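Local coordinates for protein Beta2-bungarotoxin (Bungarus multicinctus, PDB 1BUN) that forms the Kunitz-type subunit of a two-chain snake neurotoxin, disulfide-linked to a partner chain that probably carries the toxin's phospholipase A2 activity, at residues Ala22-Pro27 / Arg31-Arg36; Pro5-Pro10 / Cys55-Tyr60. All blocks are in the same frame, centred on the assembly; numbering follows the deposited sequence.

Both contacts belong to one small Kunitz (BPTI-like) domain, with centres about 10 Å apart. Contact 2 comes first and last along the chain: residues 5-10 precede the sheet, and residues 55-60 run out of helix 50-57. Contact 1 lies between them in sequence. It is the hairpin of strands 20-26 and 31-37, and helix 50-57 is the next regular element. Y25 joins the two contacts. Its ring packs on C7 and C57, and Y25 OH lies 2.7 Å from E59 OE2, a probable hydrogen bond. The regions near the two ends of the chain are thus fastened to each other and to the hairpin, giving a compact domain with little regular secondary structure.

Contact 1 of 2, residues Ala22-Pro27 / Arg31-Arg36; sequences AFYYKP and RCVQFR
The carbonyl oxygen V33 O is gripped by two neighbours in sequence on the facing strand. Y24 N donates a hydrogen bond to V33 O at 3.1 Å, and F23 CA makes a CA-H...O contact with it. This is the central twisted antiparallel hairpin of the Kunitz fold. A22-F35, Y24-V33 and K26-R31 are hydrogen-bonded pairs; F23-Q34 and Y25-C32 are non-hydrogen-bonded pairs. The N-to-C directions of the short strand segments differ by 139°, so the ribbon is twisted away from exactly antiparallel. The reciprocal bond from V33 N to Y24 O is 2.9 Å long, and C32 CA also approaches Y24 O. Near the turn, K26 N reaches R31 O at 2.8 Å in an almost straight bond, N-H...O 173°.

One face carries A22, Y24, K26, R31, V33 and F35. Y24 turns its edge toward the face of F35 in a T-shaped pair, with centroids 4.9 Å apart. Y24 CG sits between the backbone N and the carbonyl carbon, chi1 70°, which stands the ring beside F35. The ring carbon F35 CE1 also touches A22 CB at 3.9 Å. K26 NZ makes a weak hydrogen bond to Y24 OH.

The other face carries F23, Y25, C32 and Q34, and helix 50-57 packs against it. C32 is bonded to C53 of that helix by a disulfide. F23 and Q34 pass at a slant, F23 CE2 lying 4.1 Å from Q34 CB. C32 SG meets the Y25 ring at its edge, near the ring plane, 4.0 Å from Y25 CD1.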
loop_
_atom_site.group_PDB
_atom_site.type_symbol
_atom_site.label_atom_id
_atom_site.label_comp_id
_atom_site.label_asym_id
_atom_site.label_seq_id
_atom_site.Cartn_x
_atom_site.Cartn_y
_atom_site.Cartn_z
ATOM N N ALA B 22 18.366 9.884 13.209
ATOM C CA ALA B 22 17.467 8.971 12.568
ATOM C C ALA B 22 16.977 7.973 13.637
ATOM O O ALA B 22 17.356 8.066 14.806
ATOM C CB ALA B 22 18.169 8.278 11.387
ATOM N N PHE B 23 16.040 7.108 13.272
ATOM C CA PHE B 23 15.532 6.135 14.222
ATOM C C PHE B 23 15.790 4.807 13.626
ATOM O O PHE B 23 15.893 4.673 12.402
ATOM C CB PHE B 23 14.044 6.287 14.463
ATOM C CG PHE B 23 13.630 7.688 14.793
ATOM C CD1 PHE B 23 13.719 8.689 13.849
ATOM C CD2 PHE B 23 13.165 8.001 16.038
ATOM C CE1 PHE B 23 13.353 9.972 14.154
ATOM C CE2 PHE B 23 12.801 9.279 16.332
ATOM C CZ PHE B 23 12.896 10.270 15.386
ATOM N N TYR B 24 15.976 3.846 14.512
ATOM C CA TYR B 24 16.239 2.489 14.141
ATOM C C TYR B 24 15.340 1.656 15.016
ATOM O O TYR B 24 14.863 2.140 16.047
ATOM C CB TYR B 24 17.682 2.170 14.447
ATOM C CG TYR B 24 18.015 2.082 15.907
ATOM C CD1 TYR B 24 18.279 3.215 16.665
ATOM C CD2 TYR B 24 18.200 0.853 16.497
ATOM C CE1 TYR B 24 18.741 3.096 17.968
ATOM C CE2 TYR B 24 18.646 0.726 17.771
ATOM C CZ TYR B 24 18.927 1.835 18.504
ATOM O OH TYR B 24 19.479 1.627 19.750
ATOM N N TYR B 25 15.112 0.408 14.640
ATOM C CA TYR B 25 14.250 -0.430 15.445
ATOM C C TYR B 25 15.050 -1.229 16.455
ATOM O O TYR B 25 16.095 -1.796 16.124
ATOM C CB TYR B 25 13.417 -1.369 14.556
ATOM C CG TYR B 25 12.438 -2.220 15.328
ATOM C CD1 TYR B 25 11.340 -1.652 15.968
ATOM C CD2 TYR B 25 12.634 -3.589 15.453
ATOM C CE1 TYR B 25 10.461 -2.429 16.718
ATOM C CE2 TYR B 25 11.770 -4.362 16.193
ATOM C CZ TYR B 25 10.690 -3.780 16.818
ATOM O OH TYR B 25 9.827 -4.581 17.522
ATOM N N LYS B 26 14.590 -1.225 17.699
ATOM C CA LYS B 26 15.248 -1.998 18.721
ATOM C C LYS B 26 14.354 -3.206 19.064
ATOM O O LYS B 26 13.266 -3.050 19.640
ATOM C CB LYS B 26 15.521 -1.162 19.969
ATOM C CG LYS B 26 16.661 -1.748 20.766
ATOM C CD LYS B 26 16.841 -1.183 22.164
ATOM C CE LYS B 26 18.271 -1.476 22.674
ATOM N NZ LYS B 26 19.334 -0.720 21.885
ATOM N N PRO B 27 14.763 -4.417 18.652
ATOM C CA PRO B 27 13.965 -5.612 18.946
ATOM C C PRO B 27 13.695 -5.835 20.429
ATOM O O PRO B 27 12.573 -6.117 20.811
ATOM C CB PRO B 27 14.784 -6.743 18.326
ATOM C CG PRO B 27 16.155 -6.172 18.135
ATOM C CD PRO B 27 15.894 -4.750 17.769
ATOM N N ARG B 31 10.285 -1.023 19.962
ATOM C CA ARG B 31 10.143 0.398 19.693
ATOM C C ARG B 31 11.227 0.850 18.720
ATOM O O ARG B 31 12.239 0.158 18.503
ATOM C CB ARG B 31 10.386 1.197 20.971
ATOM C CG ARG B 31 9.224 1.442 21.866
ATOM C CD ARG B 31 9.680 2.298 23.050
ATOM N NE ARG B 31 10.623 1.585 23.915
ATOM C CZ ARG B 31 10.303 0.549 24.695
ATOM N NH1 ARG B 31 9.057 0.092 24.739
ATOM N NH2 ARG B 31 11.242 -0.066 25.400
ATOM N N CYS B 32 11.019 2.027 18.154
ATOM C CA CYS B 32 12.006 2.637 17.295
ATOM C C CYS B 32 12.630 3.652 18.231
ATOM O O CYS B 32 11.932 4.238 19.053
ATOM C CB CYS B 32 11.319 3.368 16.172
ATOM S SG CYS B 32 10.643 2.194 15.001
ATOM N N VAL B 33 13.939 3.810 18.207
ATOM C CA VAL B 33 14.516 4.814 19.089
ATOM C C VAL B 33 15.437 5.702 18.284
ATOM O O VAL B 33 15.866 5.299 17.195
ATOM C CB VAL B 33 15.229 4.187 20.314
ATOM C CG1 VAL B 33 14.215 3.574 21.245
ATOM C CG2 VAL B 33 16.196 3.131 19.889
ATOM N N GLN B 34 15.657 6.929 18.759
ATOM C CA GLN B 34 16.549 7.876 18.078
ATOM C C GLN B 34 18.041 7.541 18.276
ATOM O O GLN B 34 18.443 7.101 19.361
ATOM C CB GLN B 34 16.282 9.298 18.568
ATOM C CG GLN B 34 17.031 10.398 17.778
ATOM C CD GLN B 34 16.596 11.828 18.173
ATOM O OE1 GLN B 34 17.027 12.821 17.557
ATOM N NE2 GLN B 34 15.748 11.934 19.209
ATOM N N PHE B 35 18.842 7.716 17.221
ATOM C CA PHE B 35 20.286 7.459 17.282
ATOM C C PHE B 35 21.061 8.378 16.335
ATOM O O PHE B 35 20.461 9.085 15.512
ATOM C CB PHE B 35 20.622 5.982 17.026
ATOM C CG PHE B 35 20.663 5.586 15.576
ATOM C CD1 PHE B 35 19.552 5.698 14.768
ATOM C CD2 PHE B 35 21.809 5.049 15.031
ATOM C CE1 PHE B 35 19.589 5.272 13.428
ATOM C CE2 PHE B 35 21.842 4.624 13.692
ATOM C CZ PHE B 35 20.736 4.736 12.900
ATOM N N ARG B 36 22.385 8.428 16.500
ATOM C CA ARG B 36 23.223 9.271 15.657
ATOM C C ARG B 36 23.596 8.461 14.421
ATOM O O ARG B 36 24.427 7.563 14.501
ATOM C CB ARG B 36 24.488 9.704 16.420
ATOM C CG ARG B 36 24.253 10.631 17.625
ATOM C CD ARG B 36 25.579 11.116 18.257
ATOM N NE ARG B 36 25.915 12.482 17.829
ATOM C CZ ARG B 36 27.047 12.829 17.210
ATOM N NH1 ARG B 36 27.986 11.929 16.946
ATOM N NH2 ARG B 36 27.199 14.059 16.750
#

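Contact 2 of 2, residues Pro5-Pro10 / Cys55-Tyr60; sequences PDCDKP and CECLEY
C7 and C57 bring the two backbones closest, their CA atoms 5.6 Å apart. C7 lies in a type I beta turn from D6 to K9, closed by the bond from K9 N to D6 O. C57 ends the helical part of 55-60, and L58 is the first residue to leave helical geometry. No hydrogen bond joins the two segments.

The disulfide C7-C57 carries the contact. It ties the N- and C-terminal regions together, as the corresponding bond does in other Kunitz domains. Both sulfurs are anti to their carbonyl carbons, and the C-S-S-C torsion is -72°. C7 SG also lies 3.4 Å from E56 O. A salt bridge between the first and last residues of the turn, K9 NZ to D6 OD1 at 2.7 Å, also closes it. C55 forms a disulfide to the other protein chain, so the end of the helix is tied covalently to its own chain through C57 and to the other chain through C55.

D8 OD1 and E59 OE2 approach to 4.4 Å. E59 has a hydrogen bond to Y25. R3 has a salt bridge to D8 and a long, weak ion pair to E59; its positive charge probably eases the repulsion between the two carboxylates, while the covalent S-S link holds the segments together.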
loop_
_atom_site.group_PDB
_atom_site.type_symbol
_atom_site.label_atom_id
_atom_site.label_comp_id
_atom_site.label_asym_id
_atom_site.label_seq_id
_atom_site.Cartn_x
_atom_site.Cartn_y
_atom_site.Cartn_z
ATOM N N PRO B 5 13.551 -6.160 6.054
ATOM C CA PRO B 5 14.464 -7.234 6.429
ATOM C C PRO B 5 15.587 -6.888 7.405
ATOM O O PRO B 5 16.197 -7.795 7.971
ATOM C CB PRO B 5 15.017 -7.688 5.078
ATOM C CG PRO B 5 14.893 -6.465 4.221
ATOM C CD PRO B 5 13.528 -5.987 4.597
ATOM N N ASP B 6 15.848 -5.611 7.653
ATOM C CA ASP B 6 16.948 -5.263 8.557
ATOM C C ASP B 6 16.543 -4.762 9.936
ATOM O O ASP B 6 17.390 -4.487 10.783
ATOM C CB ASP B 6 17.879 -4.263 7.869
ATOM C CG ASP B 6 18.500 -4.833 6.592
ATOM O OD1 ASP B 6 18.934 -6.012 6.627
ATOM O OD2 ASP B 6 18.563 -4.121 5.558
ATOM N N CYS B 7 15.247 -4.740 10.195
ATOM C CA CYS B 7 14.700 -4.245 11.452
ATOM C C CYS B 7 15.296 -4.751 12.764
ATOM O O CYS B 7 15.098 -4.133 13.815
ATOM C CB CYS B 7 13.179 -4.443 11.461
ATOM S SG CYS B 7 12.350 -3.422 10.212
ATOM N N ASP B 8 16.007 -5.869 12.722
ATOM C CA ASP B 8 16.582 -6.402 13.945
ATOM C C ASP B 8 18.110 -6.438 13.956
ATOM O O ASP B 8 18.719 -7.116 14.784
ATOM C CB ASP B 8 16.004 -7.794 14.224
ATOM C CG ASP B 8 14.512 -7.762 14.478
ATOM O OD1 ASP B 8 14.090 -7.099 15.448
ATOM O OD2 ASP B 8 13.761 -8.375 13.692
ATOM N N LYS B 9 18.740 -5.731 13.032
ATOM C CA LYS B 9 20.193 -5.699 12.977
ATOM C C LYS B 9 20.623 -4.483 13.782
ATOM O O LYS B 9 19.803 -3.589 14.036
ATOM C CB LYS B 9 20.645 -5.570 11.533
ATOM C CG LYS B 9 20.325 -6.803 10.733
ATOM C CD LYS B 9 20.665 -6.626 9.299
ATOM C CE LYS B 9 20.643 -7.958 8.588
ATOM N NZ LYS B 9 20.895 -7.778 7.124
ATOM N N PRO B 10 21.891 -4.432 14.233
ATOM C CA PRO B 10 22.228 -3.237 15.000
ATOM C C PRO B 10 22.378 -2.044 14.049
ATOM O O PRO B 10 22.738 -2.218 12.892
ATOM C CB PRO B 10 23.513 -3.648 15.715
ATOM C CG PRO B 10 24.162 -4.535 14.738
ATOM C CD PRO B 10 23.020 -5.378 14.212
ATOM N N CYS B 55 6.202 1.895 10.955
ATOM C CA CYS B 55 5.618 1.429 9.711
ATOM C C CYS B 55 6.374 0.261 9.111
ATOM O O CYS B 55 5.770 -0.728 8.702
ATOM C CB CYS B 55 5.621 2.563 8.701
ATOM S SG CYS B 55 4.617 2.209 7.239
ATOM N N GLU B 56 7.697 0.391 9.070
ATOM C CA GLU B 56 8.565 -0.610 8.475
ATOM C C GLU B 56 8.946 -1.774 9.361
ATOM O O GLU B 56 9.235 -2.861 8.848
ATOM C CB GLU B 56 9.869 0.042 7.992
ATOM C CG GLU B 56 9.766 0.972 6.823
ATOM C CD GLU B 56 9.988 0.273 5.507
ATOM O OE1 GLU B 56 9.339 -0.761 5.251
ATOM O OE2 GLU B 56 10.797 0.768 4.706
ATOM N N CYS B 57 8.926 -1.559 10.675
ATOM C CA CYS B 57 9.385 -2.577 11.614
ATOM C C CYS B 57 8.505 -3.083 12.723
ATOM O O CYS B 57 8.838 -4.103 13.338
ATOM C CB CYS B 57 10.676 -2.112 12.288
ATOM S SG CYS B 57 11.997 -1.679 11.151
ATOM N N LEU B 58 7.454 -2.360 13.059
ATOM C CA LEU B 58 6.613 -2.821 14.150
ATOM C C LEU B 58 6.100 -4.237 13.893
ATOM O O LEU B 58 5.653 -4.566 12.797
ATOM C CB LEU B 58 5.492 -1.821 14.453
ATOM C CG LEU B 58 5.431 -1.319 15.908
ATOM C CD1 LEU B 58 6.802 -1.092 16.478
ATOM C CD2 LEU B 58 4.635 -0.038 15.975
ATOM N N GLU B 59 6.334 -5.104 14.874
ATOM C CA GLU B 59 5.931 -6.506 14.814
ATOM C C GLU B 59 4.464 -6.676 15.186
ATOM O O GLU B 59 4.055 -6.330 16.293
ATOM C CB GLU B 59 6.792 -7.327 15.770
ATOM C CG GLU B 59 8.287 -7.177 15.540
ATOM C CD GLU B 59 9.107 -7.904 16.589
ATOM O OE1 GLU B 59 8.806 -9.091 16.843
ATOM O OE2 GLU B 59 10.027 -7.284 17.179
ATOM N N TYR B 60 3.676 -7.203 14.260
ATOM C CA TYR B 60 2.258 -7.412 14.505
ATOM C C TYR B 60 1.995 -8.693 15.293
ATOM O O TYR B 60 1.411 -9.649 14.775
ATOM C CB TYR B 60 1.476 -7.400 13.182
ATOM C CG TYR B 60 1.300 -6.011 12.586
ATOM C CD1 TYR B 60 0.912 -4.943 13.381
ATOM C CD2 TYR B 60 1.499 -5.777 11.232
ATOM C CE1 TYR B 60 0.721 -3.681 12.848
ATOM C CE2 TYR B 60 1.310 -4.514 10.690
ATOM C CZ TYR B 60 0.919 -3.471 11.508
ATOM O OH TYR B 60 0.714 -2.212 10.992
#